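Local coordinates for hydrogenase expression/formation protein HypE (Desulfovibrio vulgaris subsp. vulgaris, PDB 2Z1U), which binds ATP and magnesium and, as a HypE-family hydrogenase maturation protein, probably uses the nucleotide in making the cyanide ligands of NiFe hydrogenases, at residues A[192-197]-A[251-256]; A[60-65]-A[183-188]; A[164-169]-A[277-282]; A[243-248]-A[319-324]; A[45-50]-A[148-153]. All blocks are in the same frame, centred on the assembly; numbering follows the deposited sequence.

Overall arrangement
Along the chain from the N terminus, contact 5 closes first, joining 45-50 to 148-153 at the subunit interface. Contact 2 starts within that loop, at 60-65, and ends beyond it at 183-188, so the two cross; it ties the N-terminal part of the fold to the end of helix 176-184. Contact 3 opens at 164-169, crosses contact 2 and closes at 277-282, pairing two strands of the C-terminal sheet. Contact 1, 192-197 with 251-256, falls wholly within that span. Contact 4, from 243-248 to 319-324, crosses both contact 1 and contact 3 and adds a parallel strand pair to the same sheet. Contacts 1 and 2 touch through Ser196 and Phe65.

Contact 1 of 5, residues A[192-197]-A[251-256]; sequences ADVCSD and RESVRN
Asp193 meets Arg251 and Ser253 where, within the AIR synthase-related C-terminal domain, the loop after helix 176-184 reaches the start of helix 252-260; Arg251 occupies the N-cap position. CG of Asp193 stands anti to the backbone N (chi1 -152°), beside the carbonyl carbon. Going outward, Asp193 CB rests 3.5 Å from Ser253 OG, and Asp193 CG has that hydroxyl on one side and Arg251 NE on another. At the tip the two oxygens part company. Asp193 OD1 forms a long salt bridge of 3.7 Å with Arg251 NE, and the carboxylate and guanidinium planes are turned 77° apart, so the charges meet obliquely rather than as a flat two-bond pair. Asp193 OD2 accepts a hydrogen bond from Ser253 OG at 3.1 Å, the hydroxyl sitting 37° above the carboxylate plane. A water that accepts from Ser253 N at 3.0 Å also lies by Asp193 OD2, but so close that this second bond is doubtful. The helix start and the nearby arginine would both tend to favour a negative Asp193. Farther in, Val194 also rests on Leu179 and Thr180 of helix 176-184; its CG2 touches Ser253 OG at 3.4 Å and reaches CG2 of Val254 at 4.3 Å.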
# COMPACT_ATOMS: atom_id res chain seq x y z
N ALA A 192 15.37 -31.00 5.07
CA ALA A 192 13.94 -30.79 5.31
C ALA A 192 13.78 -29.67 6.34
O ALA A 192 12.77 -28.95 6.35
CB ALA A 192 13.31 -32.08 5.82
N ASP A 193 14.83 -29.52 7.15
CA ASP A 193 14.93 -28.59 8.27
C ASP A 193 14.92 -27.11 7.87
O ASP A 193 14.71 -26.23 8.71
CB ASP A 193 16.23 -28.91 9.03
CG ASP A 193 16.16 -28.54 10.50
OD1 ASP A 193 15.04 -28.44 11.04
OD2 ASP A 193 17.22 -28.36 11.11
N VAL A 194 15.14 -26.85 6.59
CA VAL A 194 15.36 -25.49 6.11
C VAL A 194 14.17 -24.98 5.31
O VAL A 194 13.96 -25.36 4.16
CB VAL A 194 16.65 -25.39 5.25
CG1 VAL A 194 16.85 -23.96 4.73
CG2 VAL A 194 17.88 -25.85 6.05
N CYS A 195 13.39 -24.11 5.94
CA CYS A 195 12.27 -23.47 5.25
C CYS A 195 12.03 -22.06 5.80
O CYS A 195 12.57 -21.69 6.84
CB CYS A 195 11.01 -24.31 5.39
SG CYS A 195 10.54 -24.60 7.08
N SER A 196 11.21 -21.30 5.08
CA SER A 196 10.80 -19.99 5.55
C SER A 196 10.11 -20.09 6.90
O SER A 196 9.46 -21.09 7.21
CB SER A 196 9.87 -19.32 4.55
OG SER A 196 9.50 -18.01 4.98
N ASP A 197 10.28 -19.04 7.69
CA ASP A 197 9.69 -18.95 9.01
C ASP A 197 8.49 -18.00 9.00
O ASP A 197 7.97 -17.62 10.05
CB ASP A 197 10.74 -18.46 10.02
CG ASP A 197 11.40 -17.13 9.61
OD1 ASP A 197 11.21 -16.64 8.47
OD2 ASP A 197 12.11 -16.58 10.46
N ARG A 251 20.26 -22.78 13.18
CA ARG A 251 20.14 -24.24 13.02
C ARG A 251 21.38 -24.77 12.33
O ARG A 251 21.89 -24.12 11.41
CB ARG A 251 18.90 -24.58 12.19
CG ARG A 251 17.59 -24.27 12.85
CD ARG A 251 16.42 -24.39 11.88
NE ARG A 251 15.33 -25.11 12.53
CZ ARG A 251 14.32 -24.54 13.18
NH1 ARG A 251 14.20 -23.21 13.24
NH2 ARG A 251 13.40 -25.32 13.75
N GLU A 252 21.85 -25.94 12.76
CA GLU A 252 23.03 -26.59 12.15
C GLU A 252 22.92 -26.63 10.62
O GLU A 252 23.86 -26.29 9.91
CB GLU A 252 23.21 -28.01 12.72
CG GLU A 252 24.57 -28.65 12.44
CD GLU A 252 24.64 -30.09 12.95
OE1 GLU A 252 23.66 -30.56 13.58
OE2 GLU A 252 25.67 -30.76 12.71
N SER A 253 21.74 -27.04 10.14
CA SER A 253 21.44 -27.13 8.71
C SER A 253 21.49 -25.77 8.01
O SER A 253 21.87 -25.68 6.84
CB SER A 253 20.06 -27.75 8.53
OG SER A 253 19.08 -26.88 9.07
N VAL A 254 21.10 -24.71 8.73
CA VAL A 254 21.18 -23.34 8.21
C VAL A 254 22.65 -22.86 8.20
O VAL A 254 23.10 -22.31 7.19
CB VAL A 254 20.27 -22.37 9.01
CG1 VAL A 254 20.55 -20.91 8.64
CG2 VAL A 254 18.78 -22.70 8.77
N ARG A 255 23.38 -23.08 9.29
CA ARG A 255 24.82 -22.79 9.34
C ARG A 255 25.55 -23.44 8.19
O ARG A 255 26.33 -22.79 7.49
CB ARG A 255 25.45 -23.25 10.66
CG ARG A 255 25.17 -22.34 11.84
CD ARG A 255 26.16 -22.52 12.99
NE ARG A 255 25.76 -21.73 14.16
CZ ARG A 255 26.03 -20.44 14.33
NH1 ARG A 255 26.70 -19.76 13.40
NH2 ARG A 255 25.61 -19.81 15.42
N ASN A 256 25.29 -24.74 7.99
CA ASN A 256 25.92 -25.52 6.93
C ASN A 256 25.53 -25.07 5.52
O ASN A 256 26.37 -25.03 4.62
CB ASN A 256 25.65 -27.01 7.12
CG ASN A 256 26.35 -27.58 8.34
OD1 ASN A 256 27.39 -27.07 8.78
ND2 ASN A 256 25.78 -28.65 8.90
O HOH W 1 19.65 -28.49 11.71

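Contact 2 of 5, residues A[60-65]-A[183-188]; sequences VDPIFF and SQRQGL
Arg185 and Asp61 approach with their side chains crossing at about a right angle, yet their flat ends are only 18° from coplanar. The carboxylate is not what the arginine binds. Arg185 NH1 donates to the backbone O of Asp61 at 2.8 Å with an N-H...O angle of 159°, and the carbonyl oxygen lies close to the guanidinium plane, at its edge. The bends of the arginine chain at chi2 and chi3 put CD and NE in place beside Asp61, with OD1 of Asp61 3.5 Å from Arg185 CD. Asp61 OD1 is 4.3 Å from Arg185 NE and well out of the guanidinium plane, so it may add favourable charge, but no N-H points at it. Arg185 NH2 bonds to Pro340 O, which brings the C-terminal tail into the same cluster. Arg185 lies at the C-terminal end of helix 176-184, which closes in a Schellman motif: Leu188 N donates to Ser183 O and Gly187 N to Gln184 O, with Gly187 at positive phi. Pro62, preceded by a cis peptide bond, lies across Gln184 at about a right angle, its CG 4.1 Å from Gln184 CB. Gln184, bent at chi2, lays its CG 4.1 Å from CB of Phe65. The Phe65 ring itself leads away from 183-188 and meets His177 with the ring planes at about 85°.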
# COMPACT_ATOMS: atom_id res chain seq x y z
N VAL A 60 9.20 -11.17 -3.54
CA VAL A 60 9.97 -12.42 -3.37
C VAL A 60 10.02 -13.24 -4.66
O VAL A 60 9.03 -13.36 -5.41
CB VAL A 60 9.44 -13.26 -2.17
CG1 VAL A 60 8.05 -13.80 -2.46
CG2 VAL A 60 10.41 -14.40 -1.79
N ASP A 61 11.20 -13.77 -4.93
CA ASP A 61 11.43 -14.64 -6.06
C ASP A 61 12.22 -15.83 -5.54
O ASP A 61 13.33 -15.64 -5.04
CB ASP A 61 12.21 -13.90 -7.15
CG ASP A 61 12.51 -14.77 -8.36
OD1 ASP A 61 13.64 -14.67 -8.87
OD2 ASP A 61 11.64 -15.56 -8.78
N PRO A 62 11.65 -17.06 -5.64
CA PRO A 62 10.39 -17.45 -6.27
C PRO A 62 9.15 -17.12 -5.42
O PRO A 62 9.27 -16.77 -4.24
CB PRO A 62 10.53 -18.97 -6.42
CG PRO A 62 11.39 -19.37 -5.28
CD PRO A 62 12.36 -18.23 -5.08
N ILE A 63 7.98 -17.24 -6.04
CA ILE A 63 6.71 -16.88 -5.40
C ILE A 63 6.35 -17.91 -4.34
O ILE A 63 5.81 -17.55 -3.30
CB ILE A 63 5.56 -16.79 -6.44
CG1 ILE A 63 5.81 -15.65 -7.43
CG2 ILE A 63 4.20 -16.65 -5.77
CD1 ILE A 63 4.68 -15.45 -8.44
N PHE A 64 6.65 -19.17 -4.64
CA PHE A 64 6.41 -20.30 -3.73
C PHE A 64 7.74 -20.92 -3.28
O PHE A 64 8.66 -21.09 -4.09
CB PHE A 64 5.51 -21.37 -4.40
CG PHE A 64 4.14 -20.85 -4.82
CD1 PHE A 64 3.12 -20.69 -3.89
CD2 PHE A 64 3.89 -20.50 -6.15
CE1 PHE A 64 1.86 -20.18 -4.25
CE2 PHE A 64 2.64 -20.00 -6.53
CZ PHE A 64 1.62 -19.83 -5.58
N PHE A 65 7.82 -21.24 -1.99
CA PHE A 65 9.04 -21.81 -1.37
C PHE A 65 8.61 -22.65 -0.16
O PHE A 65 7.49 -22.50 0.31
CB PHE A 65 10.02 -20.70 -0.96
CG PHE A 65 9.35 -19.46 -0.41
CD1 PHE A 65 9.10 -19.33 0.96
CD2 PHE A 65 8.97 -18.41 -1.25
CE1 PHE A 65 8.48 -18.19 1.47
CE2 PHE A 65 8.34 -17.27 -0.75
CZ PHE A 65 8.10 -17.16 0.62
N SER A 183 18.48 -20.79 -1.78
CA SER A 183 18.70 -22.17 -2.19
C SER A 183 17.62 -22.69 -3.15
O SER A 183 17.94 -23.42 -4.08
CB SER A 183 18.89 -23.10 -0.98
OG SER A 183 17.72 -23.16 -0.19
N GLN A 184 16.36 -22.29 -2.94
CA GLN A 184 15.29 -22.58 -3.91
C GLN A 184 15.65 -22.05 -5.29
O GLN A 184 15.51 -22.76 -6.29
CB GLN A 184 13.96 -21.95 -3.48
CG GLN A 184 13.11 -22.83 -2.58
CD GLN A 184 12.59 -24.08 -3.28
OE1 GLN A 184 11.91 -24.01 -4.30
NE2 GLN A 184 12.91 -25.24 -2.71
N ARG A 185 16.13 -20.81 -5.32
CA ARG A 185 16.41 -20.09 -6.56
C ARG A 185 17.55 -20.73 -7.36
O ARG A 185 17.73 -20.42 -8.54
CB ARG A 185 16.72 -18.62 -6.25
CG ARG A 185 16.28 -17.65 -7.32
CD ARG A 185 15.83 -16.34 -6.71
NE ARG A 185 16.94 -15.51 -6.26
CZ ARG A 185 16.82 -14.45 -5.46
NH1 ARG A 185 15.64 -14.08 -4.99
NH2 ARG A 185 17.91 -13.76 -5.13
N GLN A 186 18.31 -21.61 -6.71
CA GLN A 186 19.40 -22.35 -7.35
C GLN A 186 19.09 -23.85 -7.42
O GLN A 186 19.99 -24.66 -7.69
CB GLN A 186 20.71 -22.13 -6.60
CG GLN A 186 21.15 -20.68 -6.51
CD GLN A 186 22.50 -20.52 -5.83
OE1 GLN A 186 22.92 -21.37 -5.03
NE2 GLN A 186 23.19 -19.42 -6.14
N GLY A 187 17.84 -24.21 -7.16
CA GLY A 187 17.38 -25.60 -7.21
C GLY A 187 17.98 -26.53 -6.17
O GLY A 187 18.10 -27.73 -6.41
N LEU A 188 18.35 -25.98 -5.02
CA LEU A 188 18.98 -26.76 -3.95
C LEU A 188 18.10 -26.91 -2.71
O LEU A 188 17.55 -25.94 -2.20
CB LEU A 188 20.32 -26.13 -3.54
CG LEU A 188 21.52 -26.22 -4.50
CD1 LEU A 188 22.59 -25.22 -4.09
CD2 LEU A 188 22.10 -27.65 -4.57

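Contact 3 of 5, residues A[164-169]-A[277-282]; sequences PGDAIL and ILPEER
The carboxylate of Asp166 lies over the peptide joining Leu278 to Pro279: Leu278 C sits above one carboxylate face, 3.8 Å from Asp166 CG, and the two planes are about 29° apart. Ile277 CG2 lies beyond the carboxylate on the same side, 3.5 Å from Asp166 OD2. Asp166 OD1 is 3.4 Å from Pro279 N, which has no hydrogen to offer. The hydrogen bonds of Asp166 lie elsewhere, with OD2 held by His216 ND1 and Arg163 N. Beside this group the backbones pair. Ala167 N donates to Leu278 O at 2.9 Å, and Leu278 N returns a weak bond to Ala167 O at 3.4 Å; Ile277 CA adds a C-H contact to the latter oxygen. Ile168 and Ile277 lie side by side and point the same way, their CG1 atoms 4.0 Å apart, against helix 225-237. Ala167 and Leu278 face helix 280-291 instead, where Leu278 CD2 meets Leu169 CD1 at 4.0 Å. Glu280, its chain bent at chi2, has OE2 near Ala167 CB and in a salt bridge with Arg301 NH2. Such an antiparallel strand pair with a helix over each face belongs to the mixed sheet of the AIR synthase-related C-terminal domain.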
# COMPACT_ATOMS: atom_id res chain seq x y z
N PRO A 164 20.82 1.72 28.42
CA PRO A 164 21.82 0.95 29.15
C PRO A 164 21.23 -0.04 30.16
O PRO A 164 20.34 0.32 30.93
CB PRO A 164 22.64 2.03 29.88
CG PRO A 164 22.53 3.23 28.99
CD PRO A 164 21.19 3.15 28.30
N GLY A 165 21.73 -1.28 30.14
CA GLY A 165 21.26 -2.33 31.03
C GLY A 165 20.15 -3.21 30.48
O GLY A 165 19.82 -4.24 31.07
N ASP A 166 19.56 -2.80 29.34
CA ASP A 166 18.51 -3.58 28.67
C ASP A 166 19.04 -4.93 28.18
O ASP A 166 20.17 -5.02 27.69
CB ASP A 166 17.96 -2.81 27.47
CG ASP A 166 16.97 -1.72 27.86
OD1 ASP A 166 16.64 -1.57 29.05
OD2 ASP A 166 16.51 -1.02 26.94
N ALA A 167 18.21 -5.97 28.30
CA ALA A 167 18.52 -7.24 27.68
C ALA A 167 18.09 -7.21 26.21
O ALA A 167 17.16 -6.50 25.85
CB ALA A 167 17.83 -8.37 28.42
N ILE A 168 18.80 -7.95 25.36
CA ILE A 168 18.41 -8.09 23.96
C ILE A 168 18.02 -9.53 23.79
O ILE A 168 18.84 -10.43 24.03
CB ILE A 168 19.55 -7.74 22.97
CG1 ILE A 168 20.10 -6.34 23.22
CG2 ILE A 168 19.06 -7.87 21.52
CD1 ILE A 168 21.39 -6.01 22.42
N LEU A 169 16.75 -9.74 23.45
CA LEU A 169 16.19 -11.07 23.28
C LEU A 169 15.85 -11.32 21.81
O LEU A 169 15.45 -10.41 21.07
CB LEU A 169 14.91 -11.24 24.12
CG LEU A 169 14.86 -10.88 25.60
CD1 LEU A 169 13.45 -11.20 26.14
CD2 LEU A 169 15.93 -11.64 26.42
N ILE A 277 13.81 -5.75 23.11
CA ILE A 277 14.73 -5.08 24.03
C ILE A 277 13.90 -4.44 25.15
O ILE A 277 12.89 -3.78 24.88
CB ILE A 277 15.64 -4.06 23.28
CG1 ILE A 277 16.50 -4.80 22.26
CG2 ILE A 277 16.55 -3.29 24.25
CD1 ILE A 277 17.22 -3.94 21.24
N LEU A 278 14.33 -4.67 26.40
CA LEU A 278 13.59 -4.30 27.61
C LEU A 278 14.50 -4.37 28.86
O LEU A 278 15.51 -5.09 28.85
CB LEU A 278 12.37 -5.23 27.78
CG LEU A 278 12.49 -6.61 28.47
CD1 LEU A 278 11.11 -7.19 28.59
CD2 LEU A 278 13.42 -7.58 27.74
N PRO A 279 14.14 -3.66 29.95
CA PRO A 279 14.95 -3.72 31.17
C PRO A 279 15.22 -5.14 31.66
O PRO A 279 14.40 -6.04 31.48
CB PRO A 279 14.09 -2.99 32.21
CG PRO A 279 13.26 -2.06 31.41
CD PRO A 279 12.97 -2.77 30.12
N GLU A 280 16.37 -5.30 32.31
CA GLU A 280 16.84 -6.59 32.80
C GLU A 280 15.82 -7.35 33.66
O GLU A 280 15.69 -8.57 33.51
CB GLU A 280 18.18 -6.41 33.54
CG GLU A 280 18.84 -7.69 34.06
CD GLU A 280 18.91 -8.81 33.03
OE1 GLU A 280 18.58 -9.97 33.39
OE2 GLU A 280 19.29 -8.54 31.87
N GLU A 281 15.09 -6.66 34.53
CA GLU A 281 14.21 -7.36 35.49
C GLU A 281 12.94 -7.96 34.87
O GLU A 281 12.25 -8.76 35.50
CB GLU A 281 13.91 -6.51 36.75
CG GLU A 281 12.70 -5.57 36.66
CD GLU A 281 13.03 -4.21 36.07
OE1 GLU A 281 14.19 -4.00 35.63
OE2 GLU A 281 12.13 -3.35 36.05
N ARG A 282 12.66 -7.57 33.63
CA ARG A 282 11.55 -8.13 32.86
C ARG A 282 12.01 -9.16 31.83
O ARG A 282 11.18 -9.79 31.18
CB ARG A 282 10.78 -7.01 32.16
CG ARG A 282 9.54 -6.54 32.90
CD ARG A 282 9.77 -5.24 33.66
NE ARG A 282 8.68 -4.31 33.41
CZ ARG A 282 7.58 -4.20 34.16
NH1 ARG A 282 7.41 -4.98 35.22
NH2 ARG A 282 6.65 -3.32 33.84

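Contact 4 of 5, residues A[243-248]-A[319-324]; sequences VLETAV and VVMETA
Glu245 is anchored to 319-324 at both its backbone and its carboxylate. Its N donates to Glu322 O at 2.8 Å, nearly straight at 172°, while Glu245 OE1 accepts from Ala324 N at 2.9 Å through the anti lone pair, the one turned away from OE2. CG stands anti to the backbone N (chi1 -172°); the extended chain beyond runs beside Thr323 to Ala324 N. Met321 crosses this side chain: its SD lies 3.7 Å from Glu245 CB, and the bend at chi3 turns Met321 CE back to 3.6 Å from Glu245 OE2. Beside them, Leu244 CD1 rests on the acid end of Glu322, 3.6 Å from Glu322 CD, the two side chains pointing the same way. Thr246 CG2 touches the methyl of Ala324.

What sets these groups in register is the pairing of strands 240-244 and 319-322, parallel neighbours in the mixed sheet of the C-terminal half, with 328-330 outside them. Val243 N donates to Val320 O, and Glu322 N to Val243 O at 2.7 Å. Residues 245-247 then form a 3-10 turn, where a water accepts from Thr246 N and donates to Glu322 O. Farther out, Leu230 of helix 225-237 covers Val243, and Leu266 touches Met321. Chemically, the carboxylate of Glu245 carries the pairing one bond past the strands, and Glu322 O is gripped by two donors, the backbone N-H and the water.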
# COMPACT_ATOMS: atom_id res chain seq x y z
N VAL A 243 26.50 -8.35 21.75
CA VAL A 243 25.85 -9.61 21.43
C VAL A 243 26.84 -10.77 21.59
O VAL A 243 28.04 -10.59 21.37
CB VAL A 243 25.24 -9.53 20.00
CG1 VAL A 243 25.26 -10.89 19.30
CG2 VAL A 243 23.79 -9.01 20.11
N LEU A 244 26.35 -11.93 22.02
CA LEU A 244 27.21 -13.11 22.21
C LEU A 244 26.98 -14.11 21.08
O LEU A 244 25.87 -14.66 20.96
CB LEU A 244 26.93 -13.76 23.58
CG LEU A 244 27.86 -14.89 24.05
CD1 LEU A 244 29.33 -14.43 24.18
CD2 LEU A 244 27.35 -15.49 25.36
N GLU A 245 28.02 -14.37 20.28
CA GLU A 245 27.86 -15.21 19.07
C GLU A 245 27.20 -16.57 19.35
O GLU A 245 26.30 -16.99 18.62
CB GLU A 245 29.18 -15.43 18.32
CG GLU A 245 29.00 -16.13 16.96
CD GLU A 245 30.27 -16.16 16.12
OE1 GLU A 245 31.36 -16.27 16.70
OE2 GLU A 245 30.20 -16.11 14.89
N THR A 246 27.67 -17.23 20.40
CA THR A 246 27.21 -18.57 20.75
C THR A 246 25.74 -18.58 21.18
O THR A 246 25.12 -19.63 21.12
CB THR A 246 28.05 -19.24 21.86
OG1 THR A 246 28.12 -18.40 23.02
CG2 THR A 246 29.46 -19.59 21.36
N ALA A 247 25.22 -17.43 21.61
CA ALA A 247 23.84 -17.30 22.09
C ALA A 247 22.84 -17.02 20.97
O ALA A 247 21.62 -17.19 21.17
CB ALA A 247 23.74 -16.23 23.19
N VAL A 248 23.33 -16.58 19.80
CA VAL A 248 22.45 -16.36 18.63
C VAL A 248 22.14 -17.72 18.02
O VAL A 248 23.05 -18.42 17.59
CB VAL A 248 23.07 -15.40 17.57
CG1 VAL A 248 22.06 -15.09 16.45
CG2 VAL A 248 23.53 -14.11 18.23
N VAL A 319 27.59 -2.15 16.87
CA VAL A 319 27.15 -3.45 17.35
C VAL A 319 28.36 -4.37 17.45
O VAL A 319 28.96 -4.71 16.43
CB VAL A 319 26.11 -4.06 16.41
CG1 VAL A 319 25.70 -5.45 16.91
CG2 VAL A 319 24.88 -3.15 16.29
N VAL A 320 28.70 -4.76 18.67
CA VAL A 320 29.85 -5.63 18.88
C VAL A 320 29.51 -7.02 19.42
O VAL A 320 28.84 -7.19 20.45
CB VAL A 320 31.04 -4.93 19.62
CG1 VAL A 320 30.61 -3.63 20.31
CG2 VAL A 320 31.81 -5.87 20.56
N MET A 321 29.97 -8.02 18.67
CA MET A 321 29.69 -9.41 18.99
C MET A 321 30.91 -10.02 19.64
O MET A 321 32.02 -9.99 19.06
CB MET A 321 29.32 -10.19 17.72
CG MET A 321 28.87 -11.63 17.99
SD MET A 321 28.09 -12.42 16.56
CE MET A 321 29.49 -12.67 15.46
N GLU A 322 30.72 -10.54 20.86
CA GLU A 322 31.75 -11.40 21.43
C GLU A 322 31.68 -12.73 20.70
O GLU A 322 30.65 -13.41 20.68
CB GLU A 322 31.57 -11.61 22.94
CG GLU A 322 32.62 -12.55 23.48
CD GLU A 322 32.50 -12.81 24.96
OE1 GLU A 322 31.83 -12.01 25.65
OE2 GLU A 322 33.06 -13.83 25.43
N THR A 323 32.79 -13.06 20.06
CA THR A 323 32.93 -14.17 19.15
C THR A 323 33.00 -15.52 19.91
O THR A 323 33.35 -15.54 21.09
CB THR A 323 34.19 -13.86 18.33
OG1 THR A 323 33.82 -13.16 17.11
CG2 THR A 323 35.02 -15.07 18.04
N ALA A 324 32.69 -16.64 19.23
CA ALA A 324 32.80 -17.99 19.84
C ALA A 324 34.23 -18.37 20.19
O ALA A 324 34.47 -19.27 21.01
CB ALA A 324 32.20 -19.04 18.92
O HOH W 2 30.29 -16.11 21.74

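Contact 5 of 5, residues A[45-50]-A[148-153]; sequences LDLTGP and IGEILV
Between Pro50 and Ile151 a single backbone bond, Ile151 N to Pro50 O at 3.0 Å and 162°, joins the segments, whose end-to-end directions differ by 36°. Beside it a water donates to both Thr48 O and Ile151 O, bridging the two backbones again. The side chain of Glu150 makes the other polar link. Its CG lies anti to the carbonyl carbon, and from there the extended chain brings OE2 to Thr48, where the anti lone pair of Glu150 OE2 accepts from Thr48 N at 3.0 Å with an angle of 166°. Thr48 OG1 adds a weak bond to Glu150 OE2 at 3.5 Å. The second oxygen, OE1, forms a salt bridge with Arg90 of strand 87-99, so both ends of the carboxylate are fixed. Leu47 lies obliquely across this acid, its CD2 3.6 Å from Glu150 OE2, and sends its other methyl, CD1, to within 3.8 Å of Ile148 CG1. Leu45 CD2 meets Ile148 CG2 at 4.1 Å, and Tyr91 packs on all three of these aliphatic side chains. Gly49, at positive phi, lies on the link between strands 43-46 and 50-58; the latter is the antiparallel neighbour of 141-151. Leu45, Asp46 and Pro50 pair with an antiparallel strand of the second subunit, so the sheet continues across the interface, in keeping with the dimer of AIR synthase-related N-terminal domains.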
# COMPACT_ATOMS: atom_id res chain seq x y z
N LEU A 45 -13.83 2.07 8.72
CA LEU A 45 -13.16 1.44 9.84
C LEU A 45 -13.54 2.11 11.17
O LEU A 45 -13.51 3.34 11.28
CB LEU A 45 -11.65 1.52 9.62
CG LEU A 45 -10.84 0.40 8.94
CD1 LEU A 45 -11.58 -0.43 7.90
CD2 LEU A 45 -9.55 0.94 8.40
N ASP A 46 -13.90 1.31 12.17
CA ASP A 46 -14.13 1.85 13.51
C ASP A 46 -12.97 1.52 14.41
O ASP A 46 -12.89 0.41 14.92
CB ASP A 46 -15.41 1.29 14.12
CG ASP A 46 -16.63 1.81 13.46
OD1 ASP A 46 -16.77 3.05 13.37
OD2 ASP A 46 -17.45 0.98 13.02
N LEU A 47 -12.07 2.48 14.63
CA LEU A 47 -10.84 2.21 15.40
C LEU A 47 -10.56 3.14 16.59
O LEU A 47 -10.88 4.34 16.56
CB LEU A 47 -9.63 2.16 14.46
CG LEU A 47 -9.48 0.96 13.53
CD1 LEU A 47 -8.42 1.24 12.47
CD2 LEU A 47 -9.12 -0.29 14.32
N THR A 48 -9.93 2.59 17.64
CA THR A 48 -9.62 3.36 18.85
C THR A 48 -8.27 4.11 18.85
O THR A 48 -7.21 3.54 19.18
CB THR A 48 -9.80 2.53 20.15
OG1 THR A 48 -11.05 1.82 20.09
CG2 THR A 48 -9.81 3.44 21.40
N GLY A 49 -8.26 5.40 18.43
CA GLY A 49 -7.43 6.48 18.95
C GLY A 49 -6.02 6.44 18.41
O GLY A 49 -5.70 6.89 17.28
N PRO A 50 -5.01 6.16 19.32
CA PRO A 50 -3.61 6.08 18.88
C PRO A 50 -3.45 4.81 18.05
O PRO A 50 -3.72 3.71 18.54
CB PRO A 50 -2.82 5.99 20.20
CG PRO A 50 -3.83 6.24 21.30
CD PRO A 50 -5.16 5.86 20.75
N ILE A 148 -3.12 -1.46 9.64
CA ILE A 148 -3.52 -0.50 10.65
C ILE A 148 -3.90 -1.23 11.94
O ILE A 148 -4.66 -2.21 11.91
CB ILE A 148 -4.66 0.43 10.13
CG1 ILE A 148 -4.86 1.63 11.06
CG2 ILE A 148 -5.96 -0.32 9.91
CD1 ILE A 148 -4.03 2.83 10.62
N GLY A 149 -3.39 -0.73 13.06
CA GLY A 149 -3.65 -1.33 14.35
C GLY A 149 -3.80 -0.33 15.48
O GLY A 149 -3.43 0.84 15.35
N GLU A 150 -4.32 -0.81 16.60
CA GLU A 150 -4.54 0.00 17.79
C GLU A 150 -3.35 -0.14 18.75
O GLU A 150 -3.00 -1.24 19.17
CB GLU A 150 -5.86 -0.43 18.44
CG GLU A 150 -7.06 -0.19 17.51
CD GLU A 150 -8.32 -0.98 17.88
OE1 GLU A 150 -8.21 -2.21 18.10
OE2 GLU A 150 -9.41 -0.36 17.92
N ILE A 151 -2.71 0.98 19.09
CA ILE A 151 -1.58 0.92 20.03
C ILE A 151 -2.07 0.52 21.42
O ILE A 151 -3.10 1.02 21.89
CB ILE A 151 -0.71 2.20 20.02
CG1 ILE A 151 0.05 2.29 18.68
CG2 ILE A 151 0.30 2.19 21.17
CD1 ILE A 151 0.58 3.65 18.33
N LEU A 152 -1.35 -0.41 22.03
CA LEU A 152 -1.78 -1.06 23.27
C LEU A 152 -1.19 -0.45 24.54
O LEU A 152 -1.71 -0.68 25.63
CB LEU A 152 -1.46 -2.57 23.24
CG LEU A 152 -2.13 -3.41 22.14
CD1 LEU A 152 -1.44 -4.76 22.03
CD2 LEU A 152 -3.63 -3.57 22.40
N VAL A 153 -0.11 0.32 24.40
CA VAL A 153 0.61 0.84 25.57
C VAL A 153 1.20 2.22 25.34
O VAL A 153 1.51 2.59 24.21
CB VAL A 153 1.77 -0.10 26.02
CG1 VAL A 153 1.25 -1.30 26.77
CG2 VAL A 153 2.66 -0.51 24.84
O HOH W 3 -5.59 2.13 21.36